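PDB 5ZHB: cellobiose 2-epimerase, which catalyses the reversible epimerisation at C2 of the reducing-end glucose of cellobiose, giving a mannose unit there. Local coordinates for residues 2-7 with 331-336; 247-252 with 314-319. One frame throughout, in Å; residues are numbered along the deposited sequence.

Interaction 1: residues 2-7 with 331-336; sequences NTFVNE and AVERIW
Phe4 meets Glu333 and Trp336 because its CG lies anti to the carbonyl carbon (chi1 -79°), which sends the ring out from helix 2-21 across to helix 326-343. Trp336 answers with its CG anti to the backbone N, carrying the indole toward Phe4 and Glu7. Glu333 crosses the Phe4 ring at about a right angle and sets CG over one face, 3.9 Å from the ring centroid, a CH-pi contact; the carboxylate beyond it is offset toward the CE2/CZ rim, its plane only 6° from that of the ring. The closest atoms of this pair are Phe4 CZ and Glu333 CG, at 3.6 Å. At the edge of the phenyl ring, near its plane, Phe4 CD1 touches Trp336 CD1 at 3.7 Å. The two rings meet rim to rim, steeply inclined, and neither lies over the face of the other. One turn further along, Glu7 supplies the polar contact. Trp336 NE1 donates to Glu7 OE1 over 2.8 Å, with an N-H...O angle of 163° and the oxygen close to the indole plane. Phe8 packs edge-to-face with the indole. The short segment axes stay 12.0 Å apart, and long side chains span the distance, joining N-terminal helix 2-21 to helix 326-343 in the outer layer of the (alpha/alpha)6 barrel. Chemically, the indole N-H and Lys340, in a salt bridge, share one oxygen of Glu7; the N-H bond, near the ring plane, would restrain the indole's rotation, and the nearby positive charge would probably favour the ionised form of Glu7.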
ATOM      1  N   ASN A   2      24.464   7.648   0.797  1.00 60.17           N
ATOM      2  CA  ASN A   2      24.587   7.164  -0.565  1.00 61.61           C
ATOM      3  C   ASN A   2      24.934   5.675  -0.545  1.00 57.14           C
ATOM      4  O   ASN A   2      24.522   4.935  -1.434  1.00 52.92           O
ATOM      5  CB  ASN A   2      25.574   8.012  -1.358  1.00 64.96           C
ATOM      6  CG  ASN A   2      25.066   9.424  -1.523  1.00 67.28           C
ATOM      7  OD1 ASN A   2      24.529   9.762  -2.582  1.00 73.88           O
ATOM      8  ND2 ASN A   2      25.178  10.242  -0.485  1.00 66.57           N
ATOM      9  N   THR A   3      25.691   5.262   0.480  1.00 52.71           N
ATOM     10  CA  THR A   3      26.056   3.872   0.700  1.00 54.48           C
ATOM     11  C   THR A   3      24.802   3.013   0.872  1.00 53.53           C
ATOM     12  O   THR A   3      24.660   1.995   0.193  1.00 47.74           O
ATOM     13  CB  THR A   3      26.979   3.768   1.915  1.00 58.39           C
ATOM     14  OG1 THR A   3      27.227   2.381   2.104  1.00 54.49           O
ATOM     15  CG2 THR A   3      26.376   4.301   3.206  1.00 64.97           C
ATOM     16  N   PHE A   4      23.899   3.443   1.766  1.00 48.47           N
ATOM     17  CA  PHE A   4      22.693   2.686   2.075  1.00 50.41           C
ATOM     18  C   PHE A   4      21.815   2.663   0.819  1.00 40.86           C
ATOM     19  O   PHE A   4      21.290   1.612   0.455  1.00 38.38           O
ATOM     20  CB  PHE A   4      22.010   3.210   3.356  1.00 51.33           C
ATOM     21  CG  PHE A   4      22.663   2.725   4.647  1.00 61.69           C
ATOM     22  CD1 PHE A   4      22.407   1.447   5.147  1.00 64.63           C
ATOM     23  CD2 PHE A   4      23.558   3.532   5.356  1.00 67.08           C
ATOM     24  CE1 PHE A   4      23.023   0.988   6.315  1.00 64.55           C
ATOM     25  CE2 PHE A   4      24.167   3.072   6.526  1.00 63.45           C
ATOM     26  CZ  PHE A   4      23.907   1.799   6.999  1.00 58.84           C
ATOM     27  N   VAL A   5      21.691   3.802   0.124  1.00 40.14           N
ATOM     28  CA  VAL A   5      20.783   3.903  -1.011  1.00 39.90           C
ATOM     29  C   VAL A   5      21.271   3.056  -2.185  1.00 43.45           C
ATOM     30  O   VAL A   5      20.450   2.470  -2.902  1.00 35.55           O
ATOM     31  CB  VAL A   5      20.504   5.361  -1.414  1.00 41.81           C
ATOM     32  CG1 VAL A   5      19.708   5.461  -2.710  1.00 43.83           C
ATOM     33  CG2 VAL A   5      19.754   6.077  -0.303  1.00 45.94           C
ATOM     34  N   ASN A   6      22.594   2.946  -2.368  1.00 39.21           N
ATOM     35  CA  ASN A   6      23.113   2.037  -3.377  1.00 34.56           C
ATOM     36  C   ASN A   6      22.733   0.604  -3.037  1.00 27.94           C
ATOM     37  O   ASN A   6      22.483  -0.197  -3.919  1.00 28.12           O
ATOM     38  CB  ASN A   6      24.622   2.153  -3.569  1.00 40.05           C
ATOM     39  CG  ASN A   6      24.984   3.361  -4.402  1.00 50.92           C
ATOM     40  OD1 ASN A   6      24.494   3.516  -5.528  1.00 56.64           O
ATOM     41  ND2 ASN A   6      25.828   4.234  -3.877  1.00 59.93           N
ATOM     42  N   GLU A   7      22.696   0.251  -1.761  1.00 27.84           N
ATOM     43  CA  GLU A   7      22.291  -1.089  -1.370  1.00 27.42           C
ATOM     44  C   GLU A   7      20.811  -1.333  -1.678  1.00 28.65           C
ATOM     45  O   GLU A   7      20.436  -2.450  -2.051  1.00 30.44           O
ATOM     46  CB  GLU A   7      22.582  -1.347   0.102  1.00 29.48           C
ATOM     47  CG  GLU A   7      24.065  -1.594   0.349  1.00 34.04           C
ATOM     48  CD  GLU A   7      24.354  -2.172   1.716  1.00 39.20           C
ATOM     49  OE1 GLU A   7      23.407  -2.482   2.472  1.00 34.61           O
ATOM     50  OE2 GLU A   7      25.560  -2.307   2.019  1.00 42.73           O
ATOM     51  N   ALA A 331      17.446   4.354  13.233  1.00 28.06           N
ATOM     52  CA  ALA A 331      16.382   3.354  13.216  1.00 25.98           C
ATOM     53  C   ALA A 331      16.348   2.682  11.839  1.00 24.32           C
ATOM     54  O   ALA A 331      16.150   1.462  11.767  1.00 25.18           O
ATOM     55  CB  ALA A 331      15.029   3.955  13.580  1.00 27.02           C
ATOM     56  N   VAL A 332      16.502   3.514  10.799  1.00 26.11           N
ATOM     57  CA  VAL A 332      16.484   3.094   9.407  1.00 25.57           C
ATOM     58  C   VAL A 332      17.632   2.098   9.189  1.00 28.67           C
ATOM     59  O   VAL A 332      17.433   1.015   8.644  1.00 23.39           O
ATOM     60  CB  VAL A 332      16.554   4.293   8.453  1.00 24.42           C
ATOM     61  CG1 VAL A 332      16.871   3.914   7.005  1.00 24.72           C
ATOM     62  CG2 VAL A 332      15.288   5.135   8.454  1.00 26.05           C
ATOM     63  N   GLU A 333      18.834   2.441   9.670  1.00 25.85           N
ATOM     64  CA  GLU A 333      19.994   1.593   9.454  1.00 28.48           C
ATOM     65  C   GLU A 333      19.764   0.228  10.091  1.00 26.13           C
ATOM     66  O   GLU A 333      20.072  -0.784   9.477  1.00 27.06           O
ATOM     67  CB  GLU A 333      21.260   2.275  10.006  1.00 29.91           C
ATOM     68  CG  GLU A 333      21.706   3.507   9.223  1.00 37.37           C
ATOM     69  CD  GLU A 333      22.814   4.368   9.864  1.00 42.27           C
ATOM     70  OE1 GLU A 333      23.406   3.932  10.877  1.00 44.75           O
ATOM     71  OE2 GLU A 333      23.081   5.488   9.368  1.00 45.48           O
ATOM     72  N   ARG A 334      19.218   0.180  11.316  1.00 23.31           N
ATOM     73  CA  ARG A 334      19.054  -1.073  12.021  1.00 26.38           C
ATOM     74  C   ARG A 334      17.938  -1.932  11.414  1.00 26.71           C
ATOM     75  O   ARG A 334      18.045  -3.156  11.383  1.00 24.89           O
ATOM     76  CB  ARG A 334      18.747  -0.859  13.505  1.00 27.06           C
ATOM     77  CG  ARG A 334      19.908  -0.170  14.207  1.00 31.17           C
ATOM     78  CD  ARG A 334      19.528   0.150  15.648  1.00 32.02           C
ATOM     79  NE  ARG A 334      19.553  -1.082  16.430  1.00 33.65           N
ATOM     80  CZ  ARG A 334      18.709  -1.487  17.368  1.00 38.49           C
ATOM     81  NH1 ARG A 334      17.629  -0.795  17.696  1.00 44.83           N
ATOM     82  NH2 ARG A 334      18.945  -2.631  17.969  1.00 38.39           N
ATOM     83  N   ILE A 335      16.861  -1.316  10.921  1.00 25.27           N
ATOM     84  CA  ILE A 335      15.858  -2.108  10.218  1.00 25.10           C
ATOM     85  C   ILE A 335      16.503  -2.736   8.982  1.00 23.19           C
ATOM     86  O   ILE A 335      16.252  -3.897   8.674  1.00 25.25           O
ATOM     87  CB  ILE A 335      14.631  -1.267   9.817  1.00 25.11           C
ATOM     88  CG1 ILE A 335      13.945  -0.654  11.038  1.00 23.45           C
ATOM     89  CG2 ILE A 335      13.650  -2.112   8.990  1.00 24.35           C
ATOM     90  CD1 ILE A 335      13.038   0.502  10.670  1.00 24.71           C
ATOM     91  N   TRP A 336      17.283  -1.951   8.245  1.00 24.52           N
ATOM     92  CA  TRP A 336      17.857  -2.457   7.020  1.00 22.33           C
ATOM     93  C   TRP A 336      18.766  -3.650   7.293  1.00 25.68           C
ATOM     94  O   TRP A 336      18.682  -4.672   6.606  1.00 24.55           O
ATOM     95  CB  TRP A 336      18.602  -1.359   6.286  1.00 25.75           C
ATOM     96  CG  TRP A 336      19.219  -1.834   5.000  1.00 26.32           C
ATOM     97  CD1 TRP A 336      20.516  -1.650   4.629  1.00 25.50           C
ATOM     98  CD2 TRP A 336      18.570  -2.507   3.902  1.00 25.57           C
ATOM     99  NE1 TRP A 336      20.734  -2.182   3.390  1.00 27.95           N
ATOM    100  CE2 TRP A 336      19.558  -2.696   2.907  1.00 27.72           C
ATOM    101  CE3 TRP A 336      17.273  -2.967   3.648  1.00 26.27           C
ATOM    102  CZ2 TRP A 336      19.290  -3.317   1.693  1.00 25.50           C
ATOM    103  CZ3 TRP A 336      17.010  -3.582   2.428  1.00 23.92           C
ATOM    104  CH2 TRP A 336      18.000  -3.736   1.468  1.00 25.53           C
TER

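Interaction 2: residues 247-252 with 314-319; sequences HDIEAS and VGFYNA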
ATOM      1  N   HIS A 247       0.883   0.347   9.782  1.00 20.27           N
ATOM      2  CA  HIS A 247      -0.028   1.336   9.241  1.00 21.99           C
ATOM      3  C   HIS A 247       0.326   2.743   9.725  1.00 21.79           C
ATOM      4  O   HIS A 247       0.294   3.702   8.965  1.00 18.84           O
ATOM      5  CB  HIS A 247      -1.495   1.061   9.583  1.00 24.77           C
ATOM      6  CG  HIS A 247      -2.124  -0.015   8.776  1.00 25.50           C
ATOM      7  ND1 HIS A 247      -2.169  -1.320   9.239  1.00 27.69           N
ATOM      8  CD2 HIS A 247      -2.788   0.018   7.614  1.00 28.35           C
ATOM      9  CE1 HIS A 247      -2.792  -2.066   8.324  1.00 31.86           C
ATOM     10  NE2 HIS A 247      -3.180  -1.273   7.341  1.00 32.24           N
ATOM     11  N   ASP A 248       0.646   2.880  11.004  1.00 21.20           N
ATOM     12  CA  ASP A 248       0.936   4.213  11.535  1.00 20.02           C
ATOM     13  C   ASP A 248       2.099   4.877  10.815  1.00 19.80           C
ATOM     14  O   ASP A 248       2.016   6.023  10.414  1.00 19.04           O
ATOM     15  CB  ASP A 248       1.156   4.115  13.034  1.00 22.51           C
ATOM     16  CG  ASP A 248      -0.113   3.887  13.839  1.00 24.54           C
ATOM     17  OD1 ASP A 248      -1.029   3.216  13.311  1.00 22.21           O
ATOM     18  OD2 ASP A 248      -0.185   4.389  14.976  1.00 26.83           O
ATOM     19  N   ILE A 249       3.231   4.166  10.695  1.00 20.89           N
ATOM     20  CA  ILE A 249       4.430   4.779  10.172  1.00 20.19           C
ATOM     21  C   ILE A 249       4.278   5.001   8.669  1.00 19.66           C
ATOM     22  O   ILE A 249       4.765   5.997   8.131  1.00 21.81           O
ATOM     23  CB  ILE A 249       5.685   3.982  10.586  1.00 21.43           C
ATOM     24  CG1 ILE A 249       6.948   4.765  10.289  1.00 22.28           C
ATOM     25  CG2 ILE A 249       5.730   2.571   9.980  1.00 22.24           C
ATOM     26  CD1 ILE A 249       6.985   6.138  10.943  1.00 21.14           C
ATOM     27  N   GLU A 250       3.552   4.097   7.994  1.00 18.81           N
ATOM     28  CA  GLU A 250       3.178   4.312   6.607  1.00 17.72           C
ATOM     29  C   GLU A 250       2.336   5.582   6.471  1.00 17.38           C
ATOM     30  O   GLU A 250       2.636   6.418   5.633  1.00 17.93           O
ATOM     31  CB  GLU A 250       2.389   3.088   6.134  1.00 19.86           C
ATOM     32  CG  GLU A 250       1.939   3.192   4.675  1.00 20.01           C
ATOM     33  CD  GLU A 250       1.087   2.007   4.215  1.00 21.66           C
ATOM     34  OE1 GLU A 250       0.427   1.365   5.070  1.00 20.92           O
ATOM     35  OE2 GLU A 250       1.105   1.714   2.997  1.00 22.96           O
ATOM     36  N   ALA A 251       1.271   5.695   7.269  1.00 18.81           N
ATOM     37  CA  ALA A 251       0.382   6.845   7.231  1.00 21.61           C
ATOM     38  C   ALA A 251       1.133   8.152   7.476  1.00 21.57           C
ATOM     39  O   ALA A 251       0.868   9.148   6.809  1.00 21.75           O
ATOM     40  CB  ALA A 251      -0.701   6.682   8.272  1.00 25.76           C
ATOM     41  N   SER A 252       2.088   8.119   8.421  1.00 22.07           N
ATOM     42  CA  SER A 252       2.894   9.297   8.710  1.00 20.88           C
ATOM     43  C   SER A 252       3.406   9.907   7.415  1.00 22.10           C
ATOM     44  O   SER A 252       3.197  11.082   7.171  1.00 22.14           O
ATOM     45  CB  SER A 252       4.022   8.978   9.649  1.00 23.78           C
ATOM     46  OG  SER A 252       4.881  10.093   9.813  1.00 26.39           O
ATOM     47  N   VAL A 314      10.798   4.014   5.393  1.00 19.04           N
ATOM     48  CA  VAL A 314      10.454   5.221   4.666  1.00 18.27           C
ATOM     49  C   VAL A 314       9.985   6.291   5.666  1.00 19.91           C
ATOM     50  O   VAL A 314      10.414   7.435   5.600  1.00 21.34           O
ATOM     51  CB  VAL A 314       9.432   4.990   3.536  1.00 19.24           C
ATOM     52  CG1 VAL A 314       9.043   6.294   2.842  1.00 19.56           C
ATOM     53  CG2 VAL A 314       9.973   3.983   2.519  1.00 20.52           C
ATOM     54  N   GLY A 315       9.090   5.919   6.576  1.00 21.90           N
ATOM     55  CA  GLY A 315       8.460   6.886   7.449  1.00 23.77           C
ATOM     56  C   GLY A 315       9.494   7.489   8.394  1.00 23.53           C
ATOM     57  O   GLY A 315       9.454   8.681   8.648  1.00 22.12           O
ATOM     58  N   PHE A 316      10.432   6.656   8.840  1.00 24.59           N
ATOM     59  CA  PHE A 316      11.492   7.113   9.730  1.00 25.10           C
ATOM     60  C   PHE A 316      12.445   8.051   9.000  1.00 25.08           C
ATOM     61  O   PHE A 316      12.862   9.060   9.582  1.00 26.81           O
ATOM     62  CB  PHE A 316      12.176   5.937  10.406  1.00 21.92           C
ATOM     63  CG  PHE A 316      11.410   5.218  11.504  1.00 21.38           C
ATOM     64  CD1 PHE A 316      10.389   5.817  12.247  1.00 21.99           C
ATOM     65  CD2 PHE A 316      11.761   3.926  11.838  1.00 19.50           C
ATOM     66  CE1 PHE A 316       9.735   5.112  13.255  1.00 21.45           C
ATOM     67  CE2 PHE A 316      11.124   3.236  12.863  1.00 19.03           C
ATOM     68  CZ  PHE A 316      10.096   3.822  13.546  1.00 23.08           C
ATOM     69  N   TYR A 317      12.741   7.773   7.729  1.00 23.02           N
ATOM     70  CA  TYR A 317      13.600   8.652   6.956  1.00 22.68           C
ATOM     71  C   TYR A 317      12.930  10.002   6.675  1.00 26.71           C
ATOM     72  O   TYR A 317      13.578  11.056   6.709  1.00 23.34           O
ATOM     73  CB  TYR A 317      14.104   7.966   5.682  1.00 22.47           C
ATOM     74  CG  TYR A 317      15.138   8.849   5.023  1.00 26.46           C
ATOM     75  CD1 TYR A 317      16.414   8.983   5.563  1.00 29.28           C
ATOM     76  CD2 TYR A 317      14.813   9.618   3.918  1.00 28.60           C
ATOM     77  CE1 TYR A 317      17.359   9.816   4.983  1.00 31.82           C
ATOM     78  CE2 TYR A 317      15.739  10.468   3.345  1.00 36.02           C
ATOM     79  CZ  TYR A 317      17.011  10.577   3.884  1.00 36.41           C
ATOM     80  OH  TYR A 317      17.899  11.415   3.275  1.00 41.13           O
ATOM     81  N   ASN A 318      11.627   9.982   6.359  1.00 24.32           N
ATOM     82  CA  ASN A 318      10.851  11.206   6.219  1.00 22.92           C
ATOM     83  C   ASN A 318      10.936  12.032   7.505  1.00 23.21           C
ATOM     84  O   ASN A 318      11.204  13.234   7.458  1.00 28.31           O
ATOM     85  CB  ASN A 318       9.378  10.889   5.904  1.00 21.81           C
ATOM     86  CG  ASN A 318       8.556  12.106   5.536  1.00 23.02           C
ATOM     87  OD1 ASN A 318       8.828  12.770   4.535  1.00 23.09           O
ATOM     88  ND2 ASN A 318       7.522  12.395   6.316  1.00 24.99           N
ATOM     89  N   ALA A 319      10.696  11.379   8.639  1.00 21.42           N
ATOM     90  CA  ALA A 319      10.781  12.011   9.937  1.00 23.02           C
ATOM     91  C   ALA A 319      12.165  12.624  10.182  1.00 25.09           C
ATOM     92  O   ALA A 319      12.256  13.687  10.809  1.00 22.50           O
ATOM     93  CB  ALA A 319      10.446  11.016  10.997  1.00 24.29           C
TER
HETATM   94  O   HOH W   1       7.157  10.288   8.450  1.00 23.92           O
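Ile249 is the residue of 247-252 that touches 314-319, and the residues on either side of it tie the same helix to other parts of the fold. His247, two residues earlier, turns its ring to other partners: ND1 bonds to Ser244 and NE2 to Asn184, and the ring meets Trp307 edge-to-face. Asp248 uses OD2 to accept from the backbone N of Leu228. Ile249 points toward helix 306-323. With CG1 anti to the backbone N (chi1 -168°), the branch ending in CD1 reaches along the Gly315 backbone, where Ile249 CG1 is 3.9 Å from Gly315 CA and Ile249 CD1 is 3.8 Å from Gly315 C. The CD1 methyl also meets the Phe316 ring obliquely, 3.7 Å from both CD1 and CE1 of Phe316, the two side chains crossing at about a right angle. The helices come close here, Ile249 CA lying 5.3 Å from Gly315 CA; with no side chain on Gly315, the isoleucine can rest directly on the backbone. Glu250 turns away, against Leu187 and His188 of helix 183-199. Ser252, a turn after Ile249, joins in through a bridging water, held among buried residues. That water donates to Ser252 OG over 2.7 Å and to the carbonyl O of Gly315 over 2.8 Å, and accepts from Asn318 ND2 over 3.0 Å. The contact thus joins two inner helices of the (alpha/alpha)6 barrel, with helix 183-199 against 247-252, helix 375-387 against 314-319, and helix 267-283 touching both segments; helix 245-262 follows strand 242-244 and helix 306-323 follows strand 299-305, both in one four-stranded antiparallel sheet.

Interaction 2 is buried, about 12 Å between its centre and that of the chain, whereas interaction 1 is partly buried and lies about 21 Å out. Successive helices link them: 306-323 carries one side of interaction 2 and 326-343 one side of interaction 1. Ala331 and Ile335 pack on the Phe316 ring, and Val332 packs on Phe316 CB and the backbone N of Tyr317, so the same helix 326-343 faces both the inner layer and the N-terminal helix. Their chemistry follows their place: outside, long side chains bridge widely spaced helices with rings and a carboxylate; inside, a glycine lets backbones approach, and a water serves the polar groups.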